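Local coordinates for uncharacterized protein PF1083 (Pyrococcus furiosus, PDB 3NRN) that is of unknown function but binds AMP and probably acts as an oxidoreductase related to the flavin-containing amine oxidases, at residues E279-N284 and F297-A302; F272-P277 and T313-H318; A116-N121 and E171-L176; L54-H59 and G179-I184. All blocks are in the same frame, centred on the assembly; numbering follows the deposited sequence.

Overall arrangement
From the N terminus, residues 54-59 come first, and their partner 179-184 closes contact 4 only after a long excursion that holds far more helix than strand. Contact 3 lies wholly within that excursion, joining 116-121 to 171-176 on the helix that runs straight into 179-184; His-59 of contact 4 touches that helix. The second pair follows in series. Strand 272-277 opens contact 2, the loop 279-284 meets 297-302 in contact 1, and 313-318 returns to close contact 2 around it. Both reach one mixed sheet, contact 1 through strand 296-298, their centres about 9 Å apart. Contact 4 ties the small three-stranded sheet to it, through Leu-54 with Asn-298 and Met-316.

Contact 1. Residues E279-N284 and F297-A302; sequences EPRIGN and FNEPSA
Glu-299 reaches across to the backbone of Pro-280 to Gly-283, its buried carboxylate collecting N-H groups from the loop that joins strands 269-277 and 286-288 of the large mixed sheet. OE2 of Glu-299 accepts two bonds: the N of Gly-283 comes to 2.8 Å and the N of Ile-282 to 3.1 Å. Both donors approach from the same face of the carboxylate, about 40° out of its plane. The N of Arg-281 also points at OE1 of Glu-299, although the position of that oxygen is less certain. CG of Glu-299 stands anti to the backbone N (chi1 180°), and from there the chain runs on extended to the loop. An alanine at Glu-299 would probably leave the N-H groups of Ile-282 and Gly-283 without their acceptor and the loop freer to shift. Alongside, Ile-282 slides past Glu-299 in the opposite direction, CG1 of Ile-282 lying 3.3 Å from CB of Glu-299. CD1 of Ile-282 then meets the ring of Phe-297 at its edge, 3.7 Å from CE1. The positive phi of Gly-283 (76°) suits a glycine as the loop turns toward Asn-284, whose amide is held by Val-79 and Ser-81. Beneath the carboxylate, the stem of Glu-299 rests on Thr-313 and Ile-315 of strand 312-320, and Ser-301 OG accepts from the N of Leu-314. A water completes the seam, accepting from the N of Glu-299 at 2.7 Å and donating to the O of Gly-283 at 3.0 Å.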
loop_
_atom_site.group_PDB
_atom_site.type_symbol
_atom_site.label_atom_id
_atom_site.label_comp_id
_atom_site.label_asym_id
_atom_site.label_seq_id
_atom_site.Cartn_x
_atom_site.Cartn_y
_atom_site.Cartn_z
ATOM N N GLU A 279 6.054 21.671 -17.750
ATOM C CA GLU A 279 5.204 21.890 -16.587
ATOM C C GLU A 279 4.315 20.689 -16.282
ATOM O O GLU A 279 4.082 19.843 -17.145
ATOM C CB GLU A 279 4.325 23.123 -16.825
ATOM C CG GLU A 279 5.100 24.417 -17.004
ATOM C CD GLU A 279 5.834 24.835 -15.746
ATOM O OE1 GLU A 279 5.161 25.113 -14.729
ATOM O OE2 GLU A 279 7.083 24.885 -15.772
ATOM N N PRO A 280 3.795 20.607 -15.045
ATOM C CA PRO A 280 2.928 19.491 -14.661
ATOM C C PRO A 280 1.806 19.318 -15.676
ATOM O O PRO A 280 1.170 20.291 -16.077
ATOM C CB PRO A 280 2.419 19.905 -13.282
ATOM C CG PRO A 280 2.473 21.406 -13.331
ATOM C CD PRO A 280 3.798 21.642 -13.998
ATOM N N ARG A 281 1.570 18.075 -16.083
ATOM C CA ARG A 281 0.551 17.773 -17.077
ATOM C C ARG A 281 -0.800 17.370 -16.498
ATOM O O ARG A 281 -1.819 17.460 -17.180
ATOM C CB ARG A 281 1.048 16.663 -18.012
ATOM C CG ARG A 281 2.364 16.964 -18.722
ATOM C CD ARG A 281 2.272 18.235 -19.559
ATOM N NE ARG A 281 3.542 18.570 -20.204
ATOM C CZ ARG A 281 4.021 17.966 -21.289
ATOM N NH1 ARG A 281 3.336 16.986 -21.868
ATOM N NH2 ARG A 281 5.190 18.340 -21.792
ATOM N N ILE A 282 -0.826 16.917 -15.250
ATOM C CA ILE A 282 -2.095 16.509 -14.664
ATOM C C ILE A 282 -2.352 17.101 -13.282
ATOM O O ILE A 282 -3.494 17.167 -12.831
ATOM C CB ILE A 282 -2.199 14.961 -14.601
ATOM C CG1 ILE A 282 -1.111 14.392 -13.693
ATOM C CG2 ILE A 282 -2.037 14.369 -16.004
ATOM C CD1 ILE A 282 -1.190 12.885 -13.524
ATOM N N GLY A 283 -1.291 17.542 -12.616
ATOM C CA GLY A 283 -1.449 18.121 -11.292
ATOM C C GLY A 283 -1.674 17.070 -10.217
ATOM O O GLY A 283 -1.493 15.877 -10.462
ATOM N N ASN A 284 -2.074 17.513 -9.027
ATOM C CA ASN A 284 -2.321 16.605 -7.908
ATOM C C ASN A 284 -3.613 15.819 -8.086
ATOM O O ASN A 284 -4.671 16.223 -7.597
ATOM C CB ASN A 284 -2.382 17.385 -6.590
ATOM C CG ASN A 284 -2.532 16.476 -5.382
ATOM O OD1 ASN A 284 -2.558 15.251 -5.512
ATOM N ND2 ASN A 284 -2.630 17.074 -4.199
ATOM N N PHE A 297 -2.092 6.339 -13.607
ATOM C CA PHE A 297 -0.845 7.033 -13.334
ATOM C C PHE A 297 -1.087 8.307 -12.543
ATOM O O PHE A 297 -2.209 8.809 -12.489
ATOM C CB PHE A 297 -0.103 7.339 -14.645
ATOM C CG PHE A 297 -0.851 8.253 -15.586
ATOM C CD1 PHE A 297 -0.812 9.636 -15.421
ATOM C CD2 PHE A 297 -1.586 7.726 -16.647
ATOM C CE1 PHE A 297 -1.488 10.483 -16.297
ATOM C CE2 PHE A 297 -2.268 8.564 -17.532
ATOM C CZ PHE A 297 -2.218 9.948 -17.355
ATOM N N ASN A 298 -0.030 8.807 -11.912
ATOM C CA ASN A 298 -0.108 10.031 -11.130
ATOM C C ASN A 298 1.088 10.916 -11.472
ATOM O O ASN A 298 1.920 10.550 -12.308
ATOM C CB ASN A 298 -0.138 9.705 -9.623
ATOM C CG ASN A 298 1.242 9.394 -9.046
ATOM O OD1 ASN A 298 2.133 8.919 -9.744
ATOM N ND2 ASN A 298 1.410 9.651 -7.752
ATOM N N GLU A 299 1.164 12.074 -10.826
ATOM C CA GLU A 299 2.246 13.031 -11.053
ATOM C C GLU A 299 2.673 13.583 -9.691
ATOM O O GLU A 299 2.322 14.703 -9.320
ATOM C CB GLU A 299 1.734 14.149 -11.965
ATOM C CG GLU A 299 2.734 15.236 -12.297
ATOM C CD GLU A 299 2.219 16.163 -13.387
ATOM O OE1 GLU A 299 2.596 15.979 -14.564
ATOM O OE2 GLU A 299 1.420 17.064 -13.069
ATOM N N PRO A 300 3.460 12.800 -8.938
ATOM C CA PRO A 300 3.950 13.167 -7.603
ATOM C C PRO A 300 4.604 14.539 -7.452
ATOM O O PRO A 300 4.478 15.170 -6.401
ATOM C CB PRO A 300 4.892 12.011 -7.248
ATOM C CG PRO A 300 5.389 11.554 -8.578
ATOM C CD PRO A 300 4.149 11.595 -9.436
ATOM N N SER A 301 5.286 15.007 -8.493
ATOM C CA SER A 301 5.947 16.310 -8.441
ATOM C C SER A 301 4.943 17.460 -8.523
ATOM O O SER A 301 5.312 18.627 -8.407
ATOM C CB SER A 301 6.955 16.436 -9.586
ATOM O OG SER A 301 6.295 16.384 -10.838
ATOM N N ALA A 302 3.674 17.126 -8.726
ATOM C CA ALA A 302 2.629 18.137 -8.808
ATOM C C ALA A 302 2.450 18.814 -7.454
ATOM O O ALA A 302 1.781 19.841 -7.355
ATOM C CB ALA A 302 1.318 17.506 -9.256
HETATM O O HOH W 1 -0.598 13.329 -9.162
#

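Contact 2. Residues F272-P277 and T313-H318; sequences FNLAVP and TLIMAH
Thr-313 and Val-276 form the first hydrogen-bonded pair of two antiparallel strands, with the N of Thr-313 2.8 Å from the O of Val-276 and a return bond from the N of Val-276. Their side chains are tightly packed: CG2 of Val-276 sits 3.2 Å from CB of Thr-313. Val-276 CG1 stands anti to the carbonyl carbon (chi1 -54°), which leaves CG2 in the crowded position between the backbone N and the carbonyl carbon. Thr-313 OG1 has a weak hydrogen bond to the O of Gly-278. Leu-314 faces Ala-275 as a non-hydrogen-bonded pair, both side chains touching Phe-47 of strand 47-50. At Ile-315 the exchange resumes with Leu-274, whose N lies 2.7 Å from the O of Ile-315 in a nearly straight bond (178°). CG1 of Ile-315 meets CG1 of Val-276 at 3.8 Å, the two side chains crossing at about a right angle. Met-316, a selenomethionine, pairs with Asn-273 on the Leu-314 face. Asn-273 OD1 lies 3.7 Å from CG of Met-316 and, buried here, finds no polar partner, while its ND2 is taken by Leu-348 O and Gln-350 OE1. The CA of Met-316 also makes a CH···O contact with the O of Phe-272, at 3.2 Å. Ala-317 closes the ladder with two bonds to Phe-272, their CB atoms 4.1 Å apart, and the Phe-272 ring meets Trp-334 edge-to-face. Such a regular antiparallel ladder, with helix 326-340 over the Phe-272 and Leu-274 face, is consistent with the large mixed sheet of the substrate domain in flavin-containing amine oxidases.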
loop_
_atom_site.group_PDB
_atom_site.type_symbol
_atom_site.label_atom_id
_atom_site.label_comp_id
_atom_site.label_asym_id
_atom_site.label_seq_id
_atom_site.Cartn_x
_atom_site.Cartn_y
_atom_site.Cartn_z
ATOM N N PHE A 272 6.256 2.403 -13.853
ATOM C CA PHE A 272 6.930 3.145 -14.905
ATOM C C PHE A 272 7.208 4.558 -14.422
ATOM O O PHE A 272 6.295 5.293 -14.058
ATOM C CB PHE A 272 6.054 3.182 -16.162
ATOM C CG PHE A 272 5.862 1.836 -16.801
ATOM C CD1 PHE A 272 6.741 1.385 -17.779
ATOM C CD2 PHE A 272 4.827 0.997 -16.393
ATOM C CE1 PHE A 272 6.594 0.118 -18.345
ATOM C CE2 PHE A 272 4.671 -0.272 -16.951
ATOM C CZ PHE A 272 5.556 -0.712 -17.929
ATOM N N ASN A 273 8.480 4.926 -14.405
ATOM C CA ASN A 273 8.879 6.262 -13.984
ATOM C C ASN A 273 9.206 7.007 -15.278
ATOM O O ASN A 273 10.158 6.658 -15.972
ATOM C CB ASN A 273 10.105 6.163 -13.074
ATOM C CG ASN A 273 9.847 5.306 -11.835
ATOM O OD1 ASN A 273 9.198 5.747 -10.890
ATOM N ND2 ASN A 273 10.344 4.071 -11.847
ATOM N N LEU A 274 8.405 8.021 -15.597
ATOM C CA LEU A 274 8.565 8.784 -16.834
ATOM C C LEU A 274 8.938 10.248 -16.610
ATOM O O LEU A 274 8.284 10.953 -15.845
ATOM C CB LEU A 274 7.258 8.714 -17.637
ATOM C CG LEU A 274 7.215 9.291 -19.054
ATOM C CD1 LEU A 274 7.998 8.388 -19.997
ATOM C CD2 LEU A 274 5.766 9.401 -19.518
ATOM N N ALA A 275 9.987 10.701 -17.290
ATOM C CA ALA A 275 10.439 12.088 -17.168
ATOM C C ALA A 275 9.901 12.923 -18.326
ATOM O O ALA A 275 10.467 12.922 -19.419
ATOM C CB ALA A 275 11.962 12.140 -17.147
ATOM N N VAL A 276 8.802 13.629 -18.081
ATOM C CA VAL A 276 8.188 14.462 -19.104
ATOM C C VAL A 276 8.686 15.905 -18.991
ATOM O O VAL A 276 8.601 16.528 -17.931
ATOM C CB VAL A 276 6.641 14.436 -18.995
ATOM C CG1 VAL A 276 6.140 12.995 -19.013
ATOM C CG2 VAL A 276 6.190 15.127 -17.725
ATOM N N PRO A 277 9.235 16.446 -20.089
ATOM C CA PRO A 277 9.748 17.819 -20.107
ATOM C C PRO A 277 8.653 18.869 -19.940
ATOM O O PRO A 277 7.557 18.725 -20.481
ATOM C CB PRO A 277 10.422 17.916 -21.475
ATOM C CG PRO A 277 10.842 16.505 -21.752
ATOM C CD PRO A 277 9.633 15.725 -21.310
ATOM N N THR A 313 8.974 17.011 -15.209
ATOM C CA THR A 313 7.849 16.611 -14.387
ATOM C C THR A 313 8.006 15.101 -14.229
ATOM O O THR A 313 8.447 14.420 -15.158
ATOM C CB THR A 313 6.510 16.912 -15.071
ATOM O OG1 THR A 313 6.438 18.306 -15.393
ATOM C CG2 THR A 313 5.360 16.550 -14.153
ATOM N N LEU A 314 7.664 14.584 -13.055
ATOM C CA LEU A 314 7.781 13.159 -12.797
ATOM C C LEU A 314 6.424 12.469 -12.895
ATOM O O LEU A 314 5.482 12.825 -12.192
ATOM C CB LEU A 314 8.402 12.929 -11.413
ATOM C CG LEU A 314 8.498 11.496 -10.873
ATOM C CD1 LEU A 314 9.103 10.575 -11.922
ATOM C CD2 LEU A 314 9.340 11.488 -9.597
ATOM N N ILE A 315 6.327 11.494 -13.792
ATOM C CA ILE A 315 5.094 10.739 -13.979
ATOM C C ILE A 315 5.350 9.299 -13.551
ATOM O O ILE A 315 6.366 8.710 -13.920
ATOM C CB ILE A 315 4.648 10.739 -15.463
ATOM C CG1 ILE A 315 4.148 12.129 -15.860
ATOM C CG2 ILE A 315 3.561 9.675 -15.689
ATOM C CD1 ILE A 315 2.872 12.550 -15.168
HETATM N N MSE A 316 4.437 8.741 -12.763
HETATM C CA MSE A 316 4.567 7.358 -12.307
HETATM C C MSE A 316 3.307 6.603 -12.691
HETATM O O MSE A 316 2.203 7.001 -12.318
HETATM C CB MSE A 316 4.755 7.286 -10.783
HETATM C CG MSE A 316 6.138 7.705 -10.256
HETATM SE SE MSE A 316 6.261 7.424 -8.453
HETATM C CE MSE A 316 7.922 7.929 -8.120
ATOM N N ALA A 317 3.475 5.521 -13.444
ATOM C CA ALA A 317 2.345 4.712 -13.876
ATOM C C ALA A 317 2.440 3.331 -13.253
ATOM O O ALA A 317 3.532 2.784 -13.086
ATOM C CB ALA A 317 2.321 4.596 -15.400
ATOM N N HIS A 318 1.284 2.769 -12.928
ATOM C CA HIS A 318 1.198 1.454 -12.307
ATOM C C HIS A 318 0.545 0.472 -13.263
ATOM O O HIS A 318 -0.444 0.797 -13.912
ATOM C CB HIS A 318 0.372 1.552 -11.018
ATOM C CG HIS A 318 0.068 0.230 -10.382
ATOM N ND1 HIS A 318 -0.878 -0.640 -10.881
ATOM C CD2 HIS A 318 0.576 -0.364 -9.276
ATOM C CE1 HIS A 318 -0.942 -1.710 -10.108
ATOM N NE2 HIS A 318 -0.069 -1.566 -9.127
#

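Contact 3. Residues A116-N121 and E171-L176; sequences AEIRMN and EIRAAL
Ile-118 pushes its side chain against helix 165-178, where Ile-172, Arg-173 and Leu-176 receive it. Its two branches divide the work. CD1 of Ile-118 comes 3.3 Å from CG2 of Ile-172, tighter than an ordinary carbon contact, the two side chains crossing at about a right angle. CG2 of Ile-118, anti to its own backbone N, lies 3.7 Å from both CA and CB of Arg-173 and 4.0 Å from CD1 of Leu-176. Partners spaced one and four residues apart make up one side of a helix, so this is helix-to-helix packing, the last turn of the short helix 115-119 lying against the longer one. Both belong to the stretch between strands 92-95 and 182-184, whose regular secondary structure is all helix. Arg-119 follows at the outer side, its chain bent at chi2 (85°) and again at chi3, which bring CD and then NE round toward Leu-176. The guanidinium takes CD2 of Leu-176 over one face, 4.1 Å above its plane and displaced toward the rim, and NH1 of Arg-119 lies 3.6 Å from CB of Leu-176. The carbonyl O of Arg-119, at the end of its helix, accepts a hydrogen bond from NH2 of Arg-177. At Met-120 the chain leaves helical geometry, and Asn-121, with positive phi and poorly ordered, places its O 3.7 Å from NH1 of Arg-173, oblique to that guanidinium.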
loop_
_atom_site.group_PDB
_atom_site.type_symbol
_atom_site.label_atom_id
_atom_site.label_comp_id
_atom_site.label_asym_id
_atom_site.label_seq_id
_atom_site.Cartn_x
_atom_site.Cartn_y
_atom_site.Cartn_z
ATOM N N ALA A 116 -25.406 4.451 -2.492
ATOM C CA ALA A 116 -26.224 4.903 -1.377
ATOM C C ALA A 116 -26.362 3.764 -0.373
ATOM O O ALA A 116 -26.356 3.985 0.837
ATOM C CB ALA A 116 -27.600 5.338 -1.877
ATOM N N GLU A 117 -26.484 2.546 -0.886
ATOM C CA GLU A 117 -26.621 1.359 -0.048
ATOM C C GLU A 117 -25.327 1.046 0.693
ATOM O O GLU A 117 -25.348 0.672 1.867
ATOM C CB GLU A 117 -27.025 0.163 -0.906
ATOM C CG GLU A 117 -28.469 0.197 -1.361
ATOM C CD GLU A 117 -28.643 -0.334 -2.767
ATOM O OE1 GLU A 117 -28.397 0.435 -3.725
ATOM O OE2 GLU A 117 -29.014 -1.519 -2.911
ATOM N N ILE A 118 -24.203 1.187 -0.003
ATOM C CA ILE A 118 -22.903 0.938 0.604
ATOM C C ILE A 118 -22.678 2.012 1.658
ATOM O O ILE A 118 -21.958 1.802 2.636
ATOM C CB ILE A 118 -21.770 1.003 -0.441
ATOM C CG1 ILE A 118 -21.969 -0.100 -1.484
ATOM C CG2 ILE A 118 -20.415 0.844 0.247
ATOM C CD1 ILE A 118 -20.912 -0.119 -2.558
ATOM N N ARG A 119 -23.303 3.168 1.443
ATOM C CA ARG A 119 -23.211 4.289 2.374
ATOM C C ARG A 119 -23.929 3.871 3.654
ATOM O O ARG A 119 -23.458 4.140 4.759
ATOM C CB ARG A 119 -23.897 5.527 1.786
ATOM C CG ARG A 119 -23.823 6.765 2.670
ATOM C CD ARG A 119 -22.523 7.528 2.461
ATOM N NE ARG A 119 -22.527 8.256 1.195
ATOM C CZ ARG A 119 -21.499 8.962 0.730
ATOM N NH1 ARG A 119 -20.372 9.038 1.425
ATOM N NH2 ARG A 119 -21.603 9.601 -0.427
HETATM N N MSE A 120 -25.070 3.206 3.480
HETATM C CA MSE A 120 -25.886 2.722 4.590
HETATM C C MSE A 120 -25.228 1.535 5.280
HETATM O O MSE A 120 -25.857 0.853 6.092
HETATM C CB MSE A 120 -27.268 2.288 4.086
HETATM C CG MSE A 120 -28.157 3.411 3.583
HETATM SE SE MSE A 120 -28.680 4.532 4.889
HETATM C CE MSE A 120 -27.570 5.918 4.609
ATOM N N ASN A 121 -23.967 1.280 4.945
ATOM C CA ASN A 121 -23.223 0.171 5.532
ATOM C C ASN A 121 -23.709 -1.175 4.997
ATOM O O ASN A 121 -23.078 -2.204 5.231
ATOM C CB ASN A 121 -23.360 0.198 7.057
ATOM C CG ASN A 121 -24.077 -1.029 7.602
ATOM O OD1 ASN A 121 -23.505 -2.118 7.669
ATOM N ND2 ASN A 121 -25.340 -0.858 7.983
ATOM N N GLU A 171 -14.142 -1.775 -0.318
ATOM C CA GLU A 171 -13.200 -0.783 -0.824
ATOM C C GLU A 171 -13.995 0.437 -1.296
ATOM O O GLU A 171 -13.519 1.574 -1.234
ATOM C CB GLU A 171 -12.368 -1.383 -1.962
ATOM C CG GLU A 171 -11.296 -2.339 -1.451
ATOM C CD GLU A 171 -10.566 -3.071 -2.554
ATOM O OE1 GLU A 171 -10.376 -2.494 -3.643
ATOM O OE2 GLU A 171 -10.162 -4.229 -2.321
ATOM N N ILE A 172 -15.219 0.199 -1.760
ATOM C CA ILE A 172 -16.073 1.292 -2.195
ATOM C C ILE A 172 -16.482 2.069 -0.942
ATOM O O ILE A 172 -16.522 3.288 -0.950
ATOM C CB ILE A 172 -17.339 0.780 -2.931
ATOM C CG1 ILE A 172 -16.952 0.240 -4.313
ATOM C CG2 ILE A 172 -18.347 1.920 -3.073
ATOM C CD1 ILE A 172 -18.084 -0.455 -5.058
ATOM N N ARG A 173 -16.781 1.356 0.138
ATOM C CA ARG A 173 -17.149 2.026 1.377
ATOM C C ARG A 173 -15.981 2.908 1.847
ATOM O O ARG A 173 -16.168 4.070 2.209
ATOM C CB ARG A 173 -17.505 0.998 2.458
ATOM C CG ARG A 173 -17.895 1.645 3.784
ATOM C CD ARG A 173 -18.639 0.685 4.689
ATOM N NE ARG A 173 -17.811 -0.440 5.108
ATOM C CZ ARG A 173 -18.269 -1.488 5.784
ATOM N NH1 ARG A 173 -19.552 -1.551 6.116
ATOM N NH2 ARG A 173 -17.448 -2.476 6.118
ATOM N N ALA A 174 -14.774 2.352 1.828
ATOM C CA ALA A 174 -13.593 3.105 2.239
ATOM C C ALA A 174 -13.462 4.393 1.422
ATOM O O ALA A 174 -13.095 5.443 1.957
ATOM C CB ALA A 174 -12.323 2.239 2.081
ATOM N N ALA A 175 -13.760 4.318 0.129
ATOM C CA ALA A 175 -13.656 5.500 -0.727
ATOM C C ALA A 175 -14.725 6.534 -0.372
ATOM O O ALA A 175 -14.480 7.744 -0.429
ATOM C CB ALA A 175 -13.777 5.100 -2.195
ATOM N N LEU A 176 -15.912 6.062 -0.002
ATOM C CA LEU A 176 -16.996 6.974 0.369
ATOM C C LEU A 176 -16.673 7.640 1.705
ATOM O O LEU A 176 -16.929 8.829 1.903
ATOM C CB LEU A 176 -18.326 6.217 0.487
ATOM C CG LEU A 176 -18.856 5.500 -0.762
ATOM C CD1 LEU A 176 -20.177 4.816 -0.439
ATOM C CD2 LEU A 176 -19.036 6.498 -1.893
#

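Contact 4. Residues L54-H59 and G179-I184; sequences LHMIPH and GGPGLI
A small antiparallel sheet begins where Met-56 and Ile-57 run beside Leu-183 and Gly-182. Gly-182 and Ile-57 are its hydrogen-bonded pair: the N of Ile-57 meets the O of Gly-182 at 2.9 Å, nearly along the C=O axis, and a return bond of 3.0 Å links the N of Gly-182 to the O of Ile-57. The N of Ile-184 adds a third bond, to the O of His-55. On one face, CG of Met-56 packs 3.8 Å from CB of Pro-181, the two side chains pointing the same way; on the other, CG1 of Ile-57 lies 3.8 Å from CD1 of Ile-184. Beyond the sheet, ND1 of His-59 donates to the O of Gly-179 at 3.0 Å, almost in the plane of the imidazole. An alanine at His-59 would probably leave that carbonyl without its donor and Trp-178 without its edge-to-face ring partner. The carbonyl belongs to the first residue past helix 165-178, and Asp-390 of helix 388-402 accepts from the N of His-59. Strand 182-184 lies between 56-57 and 78-80, while Pro-58 packs on the start of helix 388-402.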
loop_
_atom_site.group_PDB
_atom_site.type_symbol
_atom_site.label_atom_id
_atom_site.label_comp_id
_atom_site.label_asym_id
_atom_site.label_seq_id
_atom_site.Cartn_x
_atom_site.Cartn_y
_atom_site.Cartn_z
ATOM N N LEU A 54 3.677 5.182 -4.805
ATOM C CA LEU A 54 3.992 6.319 -5.661
ATOM C C LEU A 54 3.955 7.671 -4.938
ATOM O O LEU A 54 3.359 8.627 -5.445
ATOM C CB LEU A 54 3.032 6.338 -6.857
ATOM C CG LEU A 54 2.879 5.050 -7.668
ATOM C CD1 LEU A 54 1.982 5.318 -8.856
ATOM C CD2 LEU A 54 4.237 4.548 -8.137
ATOM N N HIS A 55 4.591 7.746 -3.765
ATOM C CA HIS A 55 4.637 8.983 -2.977
ATOM C C HIS A 55 3.225 9.481 -2.741
ATOM O O HIS A 55 2.978 10.686 -2.651
ATOM C CB HIS A 55 5.438 10.039 -3.744
ATOM C CG HIS A 55 6.879 9.679 -3.923
ATOM N ND1 HIS A 55 7.598 10.008 -5.053
ATOM C CD2 HIS A 55 7.735 9.010 -3.115
ATOM C CE1 HIS A 55 8.832 9.554 -4.934
ATOM N NE2 HIS A 55 8.941 8.946 -3.768
HETATM N N MSE A 56 2.304 8.530 -2.631
HETATM C CA MSE A 56 0.888 8.823 -2.471
HETATM C C MSE A 56 0.230 7.863 -1.479
HETATM O O MSE A 56 0.677 6.733 -1.299
HETATM C CB MSE A 56 0.230 8.699 -3.855
HETATM C CG MSE A 56 -1.268 8.980 -3.963
HETATM SE SE MSE A 56 -1.839 8.854 -5.713
HETATM C CE MSE A 56 -1.359 7.204 -6.083
ATOM N N ILE A 57 -0.829 8.330 -0.833
ATOM C CA ILE A 57 -1.579 7.527 0.119
ATOM C C ILE A 57 -2.963 7.380 -0.515
ATOM O O ILE A 57 -3.547 8.363 -0.951
ATOM C CB ILE A 57 -1.647 8.247 1.490
ATOM C CG1 ILE A 57 -0.222 8.422 2.032
ATOM C CG2 ILE A 57 -2.519 7.463 2.468
ATOM C CD1 ILE A 57 -0.126 9.228 3.323
ATOM N N PRO A 58 -3.500 6.147 -0.582
ATOM C CA PRO A 58 -4.816 5.892 -1.184
ATOM C C PRO A 58 -5.971 6.804 -0.760
ATOM O O PRO A 58 -6.803 7.185 -1.587
ATOM C CB PRO A 58 -5.077 4.424 -0.842
ATOM C CG PRO A 58 -3.694 3.841 -0.800
ATOM C CD PRO A 58 -2.936 4.906 -0.029
ATOM N N HIS A 59 -6.034 7.155 0.516
ATOM C CA HIS A 59 -7.117 8.010 0.988
ATOM C C HIS A 59 -6.606 9.339 1.526
ATOM O O HIS A 59 -7.272 9.998 2.320
ATOM C CB HIS A 59 -7.933 7.262 2.049
ATOM C CG HIS A 59 -8.579 6.015 1.530
ATOM N ND1 HIS A 59 -9.628 6.039 0.636
ATOM C CD2 HIS A 59 -8.283 4.706 1.729
ATOM C CE1 HIS A 59 -9.949 4.800 0.304
ATOM N NE2 HIS A 59 -9.147 3.974 0.953
ATOM N N GLY A 179 -12.626 9.250 1.134
ATOM C CA GLY A 179 -12.347 9.979 -0.088
ATOM C C GLY A 179 -11.227 9.473 -0.973
ATOM O O GLY A 179 -10.893 8.288 -0.954
ATOM N N GLY A 180 -10.659 10.392 -1.755
ATOM C CA GLY A 180 -9.588 10.070 -2.680
ATOM C C GLY A 180 -8.196 10.128 -2.086
ATOM O O GLY A 180 -8.040 10.386 -0.894
ATOM N N PRO A 181 -7.155 9.923 -2.914
ATOM C CA PRO A 181 -5.745 9.928 -2.525
ATOM C C PRO A 181 -5.140 11.293 -2.250
ATOM O O PRO A 181 -5.772 12.329 -2.444
ATOM C CB PRO A 181 -5.073 9.251 -3.709
ATOM C CG PRO A 181 -5.829 9.849 -4.850
ATOM C CD PRO A 181 -7.282 9.768 -4.375
ATOM N N GLY A 182 -3.888 11.265 -1.807
ATOM C CA GLY A 182 -3.164 12.482 -1.509
ATOM C C GLY A 182 -1.681 12.241 -1.683
ATOM O O GLY A 182 -1.196 11.133 -1.441
ATOM N N LEU A 183 -0.970 13.278 -2.115
ATOM C CA LEU A 183 0.470 13.213 -2.326
ATOM C C LEU A 183 1.204 13.602 -1.046
ATOM O O LEU A 183 0.669 14.327 -0.207
ATOM C CB LEU A 183 0.878 14.156 -3.458
ATOM C CG LEU A 183 0.351 13.851 -4.864
ATOM C CD1 LEU A 183 0.881 14.897 -5.845
ATOM C CD2 LEU A 183 0.799 12.465 -5.292
ATOM N N ILE A 184 2.438 13.123 -0.916
ATOM C CA ILE A 184 3.257 13.382 0.257
ATOM C C ILE A 184 4.453 14.281 -0.061
ATOM O O ILE A 184 5.311 13.915 -0.862
ATOM C CB ILE A 184 3.824 12.068 0.827
ATOM C CG1 ILE A 184 2.730 10.998 0.884
ATOM C CG2 ILE A 184 4.407 12.319 2.204
ATOM C CD1 ILE A 184 3.253 9.634 1.223
#